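Local coordinates for protein catalase (PDB 1M7S) that decomposes hydrogen peroxide into water and oxygen with the help of heme, protecting cells from the toxic effects of the peroxide, at residues Arg158-Ser163 / Asp440-Ser445; Glu436-Thr441 / Glu466-Asp471; Lys73-Lys78 / Tyr113-Asn118; Lys59-Ala64 / Gly80-Val85. All coordinates share one frame; numbering follows the deposited sequence.

Interaction 1: Arg158-Ser163 / Asp440-Ser445. Unlike the reference sequence in segment 440-445: Leu442 (reference His).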
# COMPACT_ATOMS: atom_id res chain seq x y z
N ARG A 158 -10.00 -19.10 23.98
CA ARG A 158 -9.98 -20.27 23.09
C ARG A 158 -10.93 -21.36 23.62
O ARG A 158 -11.50 -22.07 22.79
CB ARG A 158 -8.57 -20.84 22.94
CG ARG A 158 -7.95 -21.57 24.13
CD ARG A 158 -6.52 -22.00 23.88
NE ARG A 158 -5.62 -20.90 23.54
CZ ARG A 158 -4.30 -21.02 23.36
NH1 ARG A 158 -3.57 -19.96 23.00
NH2 ARG A 158 -3.71 -22.18 23.59
N PHE A 159 -11.15 -21.39 24.94
CA PHE A 159 -12.01 -22.48 25.43
C PHE A 159 -13.48 -22.15 25.37
O PHE A 159 -14.30 -23.06 25.21
CB PHE A 159 -11.59 -23.04 26.78
CG PHE A 159 -10.22 -23.71 26.71
CD1 PHE A 159 -9.18 -23.22 27.44
CD2 PHE A 159 -10.07 -24.84 25.90
CE1 PHE A 159 -7.93 -23.83 27.39
CE2 PHE A 159 -8.82 -25.45 25.84
CZ PHE A 159 -7.75 -24.96 26.58
N ASP A 160 -13.84 -20.88 25.31
CA ASP A 160 -15.21 -20.49 25.00
C ASP A 160 -15.48 -20.94 23.56
O ASP A 160 -16.44 -21.68 23.24
CB ASP A 160 -15.30 -18.95 25.12
CG ASP A 160 -16.58 -18.33 24.62
OD1 ASP A 160 -17.60 -19.05 24.61
OD2 ASP A 160 -16.58 -17.13 24.26
N PHE A 161 -14.54 -20.67 22.63
CA PHE A 161 -14.71 -21.11 21.22
C PHE A 161 -14.75 -22.62 21.09
O PHE A 161 -15.73 -23.20 20.58
CB PHE A 161 -13.54 -20.54 20.37
CG PHE A 161 -13.55 -20.96 18.92
CD1 PHE A 161 -14.47 -20.53 17.98
CD2 PHE A 161 -12.61 -21.90 18.53
CE1 PHE A 161 -14.43 -20.95 16.66
CE2 PHE A 161 -12.56 -22.34 17.21
CZ PHE A 161 -13.46 -21.87 16.29
N PHE A 162 -13.72 -23.29 21.61
CA PHE A 162 -13.57 -24.73 21.42
C PHE A 162 -14.59 -25.58 22.18
O PHE A 162 -14.86 -26.71 21.76
CB PHE A 162 -12.15 -25.20 21.76
CG PHE A 162 -11.13 -24.83 20.71
CD1 PHE A 162 -9.97 -24.16 21.01
CD2 PHE A 162 -11.34 -25.25 19.41
CE1 PHE A 162 -9.00 -23.88 20.02
CE2 PHE A 162 -10.41 -24.97 18.42
CZ PHE A 162 -9.26 -24.29 18.73
N SER A 163 -15.27 -25.02 23.18
CA SER A 163 -16.44 -25.67 23.79
C SER A 163 -17.56 -25.90 22.78
O SER A 163 -18.36 -26.83 22.97
CB SER A 163 -16.96 -24.88 25.00
OG SER A 163 -17.63 -23.69 24.64
N ASP A 440 -9.01 -21.13 34.30
CA ASP A 440 -9.89 -19.98 34.53
C ASP A 440 -10.93 -19.75 33.45
O ASP A 440 -11.36 -18.62 33.28
CB ASP A 440 -9.06 -18.73 34.80
CG ASP A 440 -8.27 -18.25 33.62
OD1 ASP A 440 -8.25 -18.95 32.58
OD2 ASP A 440 -7.68 -17.14 33.68
N THR A 441 -11.34 -20.77 32.71
CA THR A 441 -12.39 -20.67 31.71
C THR A 441 -13.75 -20.62 32.43
O THR A 441 -13.86 -21.20 33.53
CB THR A 441 -12.29 -21.90 30.79
OG1 THR A 441 -11.01 -21.75 30.09
CG2 THR A 441 -13.43 -22.13 29.85
N LEU A 442 -14.70 -19.93 31.86
CA LEU A 442 -16.07 -19.85 32.38
C LEU A 442 -16.56 -21.28 32.63
O LEU A 442 -16.31 -22.20 31.84
CB LEU A 442 -16.96 -19.13 31.36
CG LEU A 442 -17.21 -20.04 30.13
CD1 LEU A 442 -18.61 -20.61 30.22
CD2 LEU A 442 -16.96 -19.50 28.76
N THR A 443 -17.25 -21.46 33.76
CA THR A 443 -17.66 -22.80 34.17
C THR A 443 -18.39 -23.60 33.11
O THR A 443 -18.07 -24.80 33.00
CB THR A 443 -18.65 -22.71 35.37
OG1 THR A 443 -17.93 -21.96 36.35
CG2 THR A 443 -19.05 -24.09 35.86
N GLU A 444 -19.35 -23.01 32.43
CA GLU A 444 -20.08 -23.77 31.42
C GLU A 444 -19.13 -24.29 30.33
O GLU A 444 -19.19 -25.48 30.00
CB GLU A 444 -21.21 -22.95 30.84
CG GLU A 444 -22.22 -23.70 30.00
CD GLU A 444 -23.35 -22.80 29.51
OE1 GLU A 444 -24.16 -22.33 30.36
OE2 GLU A 444 -23.46 -22.56 28.28
N SER A 445 -18.28 -23.45 29.76
CA SER A 445 -17.37 -23.94 28.70
C SER A 445 -16.37 -24.95 29.25
O SER A 445 -16.02 -25.90 28.55
CB SER A 445 -16.52 -22.80 28.11
OG SER A 445 -17.41 -21.95 27.42
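The ring of Phe159 has CG of Arg158 over the centre of one face, 3.8 Å above the plane, while Thr441 approaches it obliquely from the other segment. The hydroxyl oxygen Thr441 OG1 comes 3.5 Å from Phe159 CD1, and Thr441 CG2 lies 3.7 Å from Phe159 CB, the two side chains crossing at about a right angle. Phe159 also packs on Ser437 and Leu438 of helix 424-438. The contact thus seats helix 155-163, part of the main catalase region of the chain, against the start of helix 443-456, which belongs to the C-terminal helical region. One turn further on, small residues let the backbones close up: Ser445 CB rests 3.7 Å from Phe159 O, and Ser163 CB lies 3.8 Å from Ser445 CB. The Ser163 hydroxyl turns back on its own helix, donating to Asp160 O at 2.7 Å, and also meets Arg380 NH2 of the second subunit. That subunit engages the Asp160 carboxylate as well, through Tyr376 and Ser379 at OD2 and the backbone N of Arg380 at OD1.

Interaction 2: Glu436-Thr441 / Glu466-Asp471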
# COMPACT_ATOMS: atom_id res chain seq x y z
N GLU A 436 -3.94 -26.54 33.58
CA GLU A 436 -3.58 -25.18 33.99
C GLU A 436 -4.13 -24.14 33.01
O GLU A 436 -4.68 -23.09 33.41
CB GLU A 436 -2.04 -25.03 34.12
CG GLU A 436 -1.57 -25.74 35.39
CD GLU A 436 -0.07 -25.85 35.59
OE1 GLU A 436 0.74 -25.28 34.83
OE2 GLU A 436 0.35 -26.57 36.53
N SER A 437 -4.08 -24.53 31.73
CA SER A 437 -4.62 -23.62 30.70
C SER A 437 -6.11 -23.38 30.76
O SER A 437 -6.65 -22.31 30.47
CB SER A 437 -4.20 -24.14 29.32
OG SER A 437 -4.70 -23.29 28.28
N LEU A 438 -6.90 -24.40 31.14
CA LEU A 438 -8.33 -24.38 31.21
C LEU A 438 -8.87 -23.86 32.53
O LEU A 438 -10.07 -23.56 32.61
CB LEU A 438 -8.78 -25.85 31.15
CG LEU A 438 -9.78 -26.41 30.15
CD1 LEU A 438 -10.35 -27.76 30.65
CD2 LEU A 438 -10.87 -25.46 29.73
N ALA A 439 -8.04 -23.74 33.55
CA ALA A 439 -8.51 -23.46 34.92
C ALA A 439 -9.33 -22.20 35.05
O ALA A 439 -10.31 -22.21 35.84
CB ALA A 439 -7.35 -23.39 35.91
N ASP A 440 -9.01 -21.13 34.30
CA ASP A 440 -9.89 -19.98 34.53
C ASP A 440 -10.93 -19.75 33.45
O ASP A 440 -11.36 -18.62 33.28
CB ASP A 440 -9.06 -18.73 34.80
CG ASP A 440 -8.27 -18.25 33.62
OD1 ASP A 440 -8.25 -18.95 32.58
OD2 ASP A 440 -7.68 -17.14 33.68
N THR A 441 -11.34 -20.77 32.71
CA THR A 441 -12.39 -20.67 31.71
C THR A 441 -13.75 -20.62 32.43
O THR A 441 -13.86 -21.20 33.53
CB THR A 441 -12.29 -21.90 30.79
OG1 THR A 441 -11.01 -21.75 30.09
CG2 THR A 441 -13.43 -22.13 29.85
N GLU A 466 -9.61 -32.43 37.58
CA GLU A 466 -9.08 -32.12 38.90
C GLU A 466 -8.16 -30.89 38.84
O GLU A 466 -8.26 -29.96 39.64
CB GLU A 466 -8.29 -33.29 39.48
N VAL A 467 -7.23 -30.87 37.88
CA VAL A 467 -6.32 -29.71 37.75
C VAL A 467 -7.08 -28.44 37.41
O VAL A 467 -6.81 -27.35 37.95
CB VAL A 467 -5.27 -30.02 36.65
CG1 VAL A 467 -4.33 -28.83 36.47
CG2 VAL A 467 -4.48 -31.26 36.99
N ALA A 468 -8.08 -28.49 36.52
CA ALA A 468 -8.82 -27.33 36.07
C ALA A 468 -9.93 -26.96 37.05
O ALA A 468 -10.62 -25.99 36.77
CB ALA A 468 -9.47 -27.54 34.71
N LYS A 469 -10.15 -27.78 38.05
CA LYS A 469 -11.23 -27.52 39.01
C LYS A 469 -12.59 -27.50 38.35
O LYS A 469 -13.43 -26.65 38.64
CB LYS A 469 -11.00 -26.22 39.78
CG LYS A 469 -9.64 -26.02 40.40
CD LYS A 469 -9.17 -27.12 41.32
CE LYS A 469 -7.76 -26.87 41.83
NZ LYS A 469 -7.45 -25.40 41.98
N GLY A 470 -12.90 -28.48 37.51
CA GLY A 470 -14.23 -28.61 36.93
C GLY A 470 -15.06 -29.49 37.84
O GLY A 470 -14.54 -29.98 38.84
N ASP A 471 -16.33 -29.67 37.54
CA ASP A 471 -17.28 -30.44 38.35
C ASP A 471 -17.42 -31.82 37.72
O ASP A 471 -18.13 -31.91 36.72
CB ASP A 471 -18.60 -29.66 38.30
CG ASP A 471 -19.79 -30.40 38.88
OD1 ASP A 471 -20.95 -29.95 38.71
OD2 ASP A 471 -19.57 -31.45 39.51
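Ala439 and Ala468 bring two helix ends together in a close, largely apolar contact of backbone and small side chains within the C-terminal helical region of the catalase. Helix 424-438 and helix 458-467 both finish here, and helix 443-456 runs between them in sequence. At the second end Lys469, with its positive phi, closes the helix in a Schellman motif; at the first, Leu438 to Thr441 form a type I beta turn closed by Thr441 N to Leu438 O at 3.1 Å. The CA atoms of Ala439 and Ala468 are only 4.0 Å apart, a spacing that their small side chains permit. Leu438 CB touches Ala468 CB at 4.0 Å, and Leu438 CD1 approaches the same methyl at 4.2 Å. Leu438 also packs on Met449 and Leu450 of helix 443-456, so the methyl of Ala468 abuts a leucine shared by several helices. No hydrogen bond joins the two segments directly. Lys446 of helix 443-456 supplies a link instead, its NZ bonding to both Ala439 O and Ala468 O and so serving a carbonyl from each helix end. Val467 adds a further contact: with CG1 anti to its backbone N (chi1 179°), that methyl sits 3.7 Å from Glu436 N.

Interaction 3: Lys73-Lys78 / Tyr113-Asn118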
# COMPACT_ATOMS: atom_id res chain seq x y z
N LYS A 73 1.76 -38.06 -12.25
CA LYS A 73 2.61 -37.71 -13.41
C LYS A 73 3.63 -36.64 -13.05
O LYS A 73 4.46 -36.25 -13.90
CB LYS A 73 1.75 -37.32 -14.57
CG LYS A 73 0.97 -36.01 -14.41
CD LYS A 73 -0.05 -35.89 -15.53
CE LYS A 73 -0.98 -34.72 -15.29
NZ LYS A 73 -1.96 -34.50 -16.38
N ALA A 74 3.60 -36.04 -11.85
CA ALA A 74 4.54 -34.94 -11.59
C ALA A 74 6.00 -35.33 -11.60
O ALA A 74 6.41 -36.26 -10.91
CB ALA A 74 4.18 -34.22 -10.29
N THR A 75 6.82 -34.53 -12.31
CA THR A 75 8.27 -34.77 -12.38
C THR A 75 9.02 -34.81 -11.08
O THR A 75 10.00 -35.56 -10.90
CB THR A 75 8.92 -33.70 -13.32
OG1 THR A 75 8.20 -33.73 -14.55
CG2 THR A 75 10.38 -34.02 -13.63
N VAL A 76 8.60 -34.05 -10.04
CA VAL A 76 9.25 -34.06 -8.74
C VAL A 76 9.31 -35.43 -8.09
O VAL A 76 10.20 -35.72 -7.29
CB VAL A 76 8.55 -33.01 -7.79
CG1 VAL A 76 7.12 -33.45 -7.48
CG2 VAL A 76 9.35 -32.81 -6.53
N PHE A 77 8.42 -36.38 -8.42
CA PHE A 77 8.40 -37.70 -7.89
C PHE A 77 9.13 -38.74 -8.77
O PHE A 77 9.19 -39.89 -8.33
CB PHE A 77 6.95 -38.16 -7.73
CG PHE A 77 6.07 -37.28 -6.88
CD1 PHE A 77 4.89 -36.77 -7.39
CD2 PHE A 77 6.45 -36.96 -5.59
CE1 PHE A 77 4.07 -35.98 -6.59
CE2 PHE A 77 5.65 -36.17 -4.79
CZ PHE A 77 4.45 -35.67 -5.30
N LYS A 78 9.67 -38.33 -9.90
CA LYS A 78 10.40 -39.32 -10.75
C LYS A 78 11.66 -39.78 -10.09
O LYS A 78 12.51 -38.98 -9.68
CB LYS A 78 10.66 -38.60 -12.06
CG LYS A 78 11.72 -39.17 -12.99
CD LYS A 78 11.76 -38.28 -14.23
CE LYS A 78 13.20 -38.06 -14.66
NZ LYS A 78 14.09 -37.71 -13.52
N TYR A 113 11.27 -26.37 -6.11
CA TYR A 113 11.42 -25.64 -7.36
C TYR A 113 11.54 -26.70 -8.48
O TYR A 113 12.67 -26.93 -8.90
CB TYR A 113 12.63 -24.75 -7.32
CG TYR A 113 12.64 -23.63 -6.27
CD1 TYR A 113 12.12 -22.40 -6.55
CD2 TYR A 113 13.20 -23.87 -5.04
CE1 TYR A 113 12.15 -21.36 -5.60
CE2 TYR A 113 13.27 -22.85 -4.06
CZ TYR A 113 12.74 -21.63 -4.37
OH TYR A 113 12.79 -20.61 -3.43
N THR A 114 10.42 -27.32 -8.78
CA THR A 114 10.44 -28.47 -9.71
C THR A 114 10.59 -28.03 -11.15
O THR A 114 10.41 -26.91 -11.58
CB THR A 114 9.22 -29.41 -9.66
OG1 THR A 114 8.20 -28.95 -10.53
CG2 THR A 114 8.68 -29.53 -8.23
N ALA A 115 10.88 -29.08 -11.95
CA ALA A 115 11.04 -28.88 -13.40
C ALA A 115 9.73 -28.63 -14.10
O ALA A 115 9.76 -28.36 -15.31
CB ALA A 115 11.69 -30.19 -13.91
N ASP A 116 8.57 -28.71 -13.46
CA ASP A 116 7.27 -28.41 -13.96
C ASP A 116 6.66 -27.13 -13.30
O ASP A 116 5.52 -26.81 -13.58
CB ASP A 116 6.19 -29.46 -13.65
CG ASP A 116 6.48 -30.89 -13.94
OD1 ASP A 116 7.36 -31.16 -14.80
OD2 ASP A 116 5.79 -31.74 -13.30
N GLY A 117 7.44 -26.47 -12.49
CA GLY A 117 6.94 -25.27 -11.78
C GLY A 117 7.14 -25.46 -10.29
O GLY A 117 7.50 -26.53 -9.74
N ASN A 118 6.83 -24.40 -9.52
CA ASN A 118 6.98 -24.54 -8.06
C ASN A 118 5.73 -25.16 -7.43
O ASN A 118 4.62 -24.74 -7.70
CB ASN A 118 7.26 -23.21 -7.38
CG ASN A 118 8.55 -22.53 -7.81
OD1 ASN A 118 9.42 -23.16 -8.44
ND2 ASN A 118 8.64 -21.25 -7.44
O HOH W 1 6.87 -31.67 -10.62
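Thr75 and Asp116 both hold the first side-chain branch beside their own backbone N: chi1 of -53° puts Thr75 OG1 there, and chi1 of -50° does the same for Asp116 CG. The two side chains cross obliquely, and the carboxylate grips Thr75, the first residue of the 3-10 segment 75-77. Its OD1 accepts from Thr75 OG1 at 2.7 Å, and its OD2 from Thr75 N at 3.1 Å with a fairly straight N-H...O angle of 162°; each donor comes to the syn side of its oxygen, somewhat out of the carboxylate plane. Asp116 belongs to the tight beta hairpin joining strands 107-114 and 117-124, whose type I turn runs from Thr114 to Gly117. Thr114 OG1 steadies that turn. It accepts from Asp116 N at 3.0 Å, an ST turn, and donates to Gly117 O at 2.6 Å, in the carbonyl plane on a lone pair. A water accepts from Val76 N at 3.0 Å and donates to Thr114 OG1, with a weak further bond to Asp116 OD2. Beside this polar network, Thr114 CG2 presses against Val76 CB at 3.5 Å, and Thr75 CG2 meets the methyl of Ala115. With a hydroxyl, an amide and, weakly, a water donating to it, the Asp116 carboxylate is probably ionised, and its two-oxygen grip fixes the hairpin tip to the 73-78 loop.

Interaction 4: Lys59-Ala64 / Gly80-Val85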
# COMPACT_ATOMS: atom_id res chain seq x y z
N LYS A 59 17.70 -23.72 3.02
CA LYS A 59 17.60 -24.25 1.66
C LYS A 59 18.17 -25.65 1.59
O LYS A 59 18.98 -25.99 2.44
CB LYS A 59 18.40 -23.30 0.75
CG LYS A 59 17.64 -22.05 0.41
CD LYS A 59 18.30 -21.13 -0.58
CE LYS A 59 19.43 -20.34 0.06
NZ LYS A 59 19.84 -19.22 -0.88
N GLY A 60 17.77 -26.46 0.63
CA GLY A 60 18.37 -27.83 0.59
C GLY A 60 17.91 -28.44 -0.77
O GLY A 60 17.71 -27.74 -1.75
N GLU A 61 17.77 -29.76 -0.73
CA GLU A 61 17.36 -30.45 -1.96
C GLU A 61 16.54 -31.69 -1.61
O GLU A 61 16.80 -32.23 -0.55
CB GLU A 61 18.61 -30.93 -2.75
CG GLU A 61 19.30 -29.88 -3.59
CD GLU A 61 19.11 -29.93 -5.08
OE1 GLU A 61 19.75 -29.14 -5.82
OE2 GLU A 61 18.35 -30.80 -5.57
N PHE A 62 15.64 -32.05 -2.53
CA PHE A 62 14.87 -33.27 -2.29
C PHE A 62 15.20 -34.22 -3.47
O PHE A 62 15.24 -33.69 -4.59
CB PHE A 62 13.37 -32.99 -2.37
CG PHE A 62 12.45 -34.18 -2.48
CD1 PHE A 62 12.22 -34.97 -1.37
CD2 PHE A 62 11.89 -34.51 -3.72
CE1 PHE A 62 11.39 -36.07 -1.49
CE2 PHE A 62 11.09 -35.66 -3.85
CZ PHE A 62 10.84 -36.42 -2.71
N THR A 63 15.39 -35.47 -3.12
CA THR A 63 15.67 -36.44 -4.21
C THR A 63 14.62 -37.54 -4.16
O THR A 63 14.52 -38.21 -3.15
CB THR A 63 17.11 -36.94 -4.06
OG1 THR A 63 17.99 -35.82 -4.33
CG2 THR A 63 17.41 -38.02 -5.10
N ALA A 64 13.85 -37.73 -5.22
CA ALA A 64 12.90 -38.85 -5.20
C ALA A 64 13.57 -40.21 -5.37
O ALA A 64 14.63 -40.34 -6.01
CB ALA A 64 11.85 -38.65 -6.26
N GLY A 80 15.14 -40.61 -8.77
CA GLY A 80 16.42 -39.95 -8.99
C GLY A 80 16.30 -38.47 -9.34
O GLY A 80 17.31 -37.76 -9.51
N GLU A 81 15.07 -37.94 -9.46
CA GLU A 81 14.95 -36.52 -9.79
C GLU A 81 15.39 -35.72 -8.56
O GLU A 81 14.86 -35.97 -7.49
CB GLU A 81 13.52 -36.13 -10.16
CG GLU A 81 13.36 -34.63 -10.40
CD GLU A 81 13.69 -34.21 -11.81
OE1 GLU A 81 13.95 -35.12 -12.64
OE2 GLU A 81 13.65 -33.00 -12.16
N LYS A 82 16.25 -34.73 -8.78
CA LYS A 82 16.71 -33.89 -7.66
C LYS A 82 16.12 -32.51 -7.85
O LYS A 82 16.25 -31.90 -8.92
CB LYS A 82 18.24 -33.85 -7.64
CG LYS A 82 18.91 -33.48 -6.35
CD LYS A 82 20.41 -33.75 -6.41
CE LYS A 82 20.75 -35.18 -6.83
NZ LYS A 82 20.24 -36.22 -5.88
N THR A 83 15.45 -32.02 -6.78
CA THR A 83 14.78 -30.74 -6.85
C THR A 83 15.24 -29.83 -5.70
O THR A 83 15.19 -30.29 -4.57
CB THR A 83 13.26 -31.02 -6.67
OG1 THR A 83 12.78 -31.73 -7.85
CG2 THR A 83 12.48 -29.73 -6.57
N PRO A 84 15.69 -28.66 -6.00
CA PRO A 84 16.08 -27.70 -4.94
C PRO A 84 14.82 -27.34 -4.15
O PRO A 84 13.76 -27.23 -4.74
CB PRO A 84 16.58 -26.46 -5.64
CG PRO A 84 16.54 -26.78 -7.11
CD PRO A 84 15.72 -28.04 -7.33
N VAL A 85 14.97 -27.06 -2.87
CA VAL A 85 13.87 -26.60 -2.04
C VAL A 85 14.25 -25.36 -1.22
O VAL A 85 15.43 -25.13 -0.93
CB VAL A 85 13.45 -27.69 -1.02
CG1 VAL A 85 12.99 -29.01 -1.69
CG2 VAL A 85 14.52 -28.10 -0.01
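Phe62 and Thr83 form a hydrogen-bonded pair in the antiparallel beta barrel of the catalase, where strands 55-64 and 82-90 lie side by side. The axes of segments 59-64 and 82-85 come within 4.3 Å, their N-to-C directions 153° apart. Phe62 N reaches Thr83 O at 2.7 Å, and Thr83 N returns to Phe62 O at 2.8 Å. Gly60 and Val85 make the next such pair and likewise exchange two backbone bonds. Glu61 with Pro84 and Thr63 with Lys82 are the non-hydrogen-bonded pairs between and beyond them. Past the last bridge two more backbone bonds tie the strand end to the loop before strand 82-90: Ala64 N to Glu81 O and Gly80 N to Ala64 O. On the face carrying Thr63 and Lys82, the lysine chain bends twice, and chi4 of -62° swings NZ back to donate to Thr63 OG1 at 2.8 Å. On the other face, Val85 CG1 meets Phe62 CB at 4.1 Å, and Val85 CG2 lies 3.5 Å from Gly60 C. Strand 107-114 pairs with 82-90 and strand 284-295 with 55-64; Phe112 of the former meets Phe62 edge-to-face, and Val85, its side chain about 13 Å from a bound heme, also touches Met290 and Leu292 of the latter.

In the fold
The four contacts fall into two groups on opposite sides of the chain's centre. Interactions 1 and 2 share Asp440 and Thr441, the bend between helices 424-438 and 443-456, and pack directly against each other. Both are mainly packing contacts, but interaction 1 is buried and faces a second subunit, whereas interaction 2 is only partly buried and no other chain touches it. Interactions 3 and 4, also partly buried, join one sheet: strands 82-90 and 107-114 are neighbours, probably bonded through Tyr113 N and Pro84 O. Interaction 4 works by a regular backbone ladder, interaction 3 by side chains and a water beyond the strand ends.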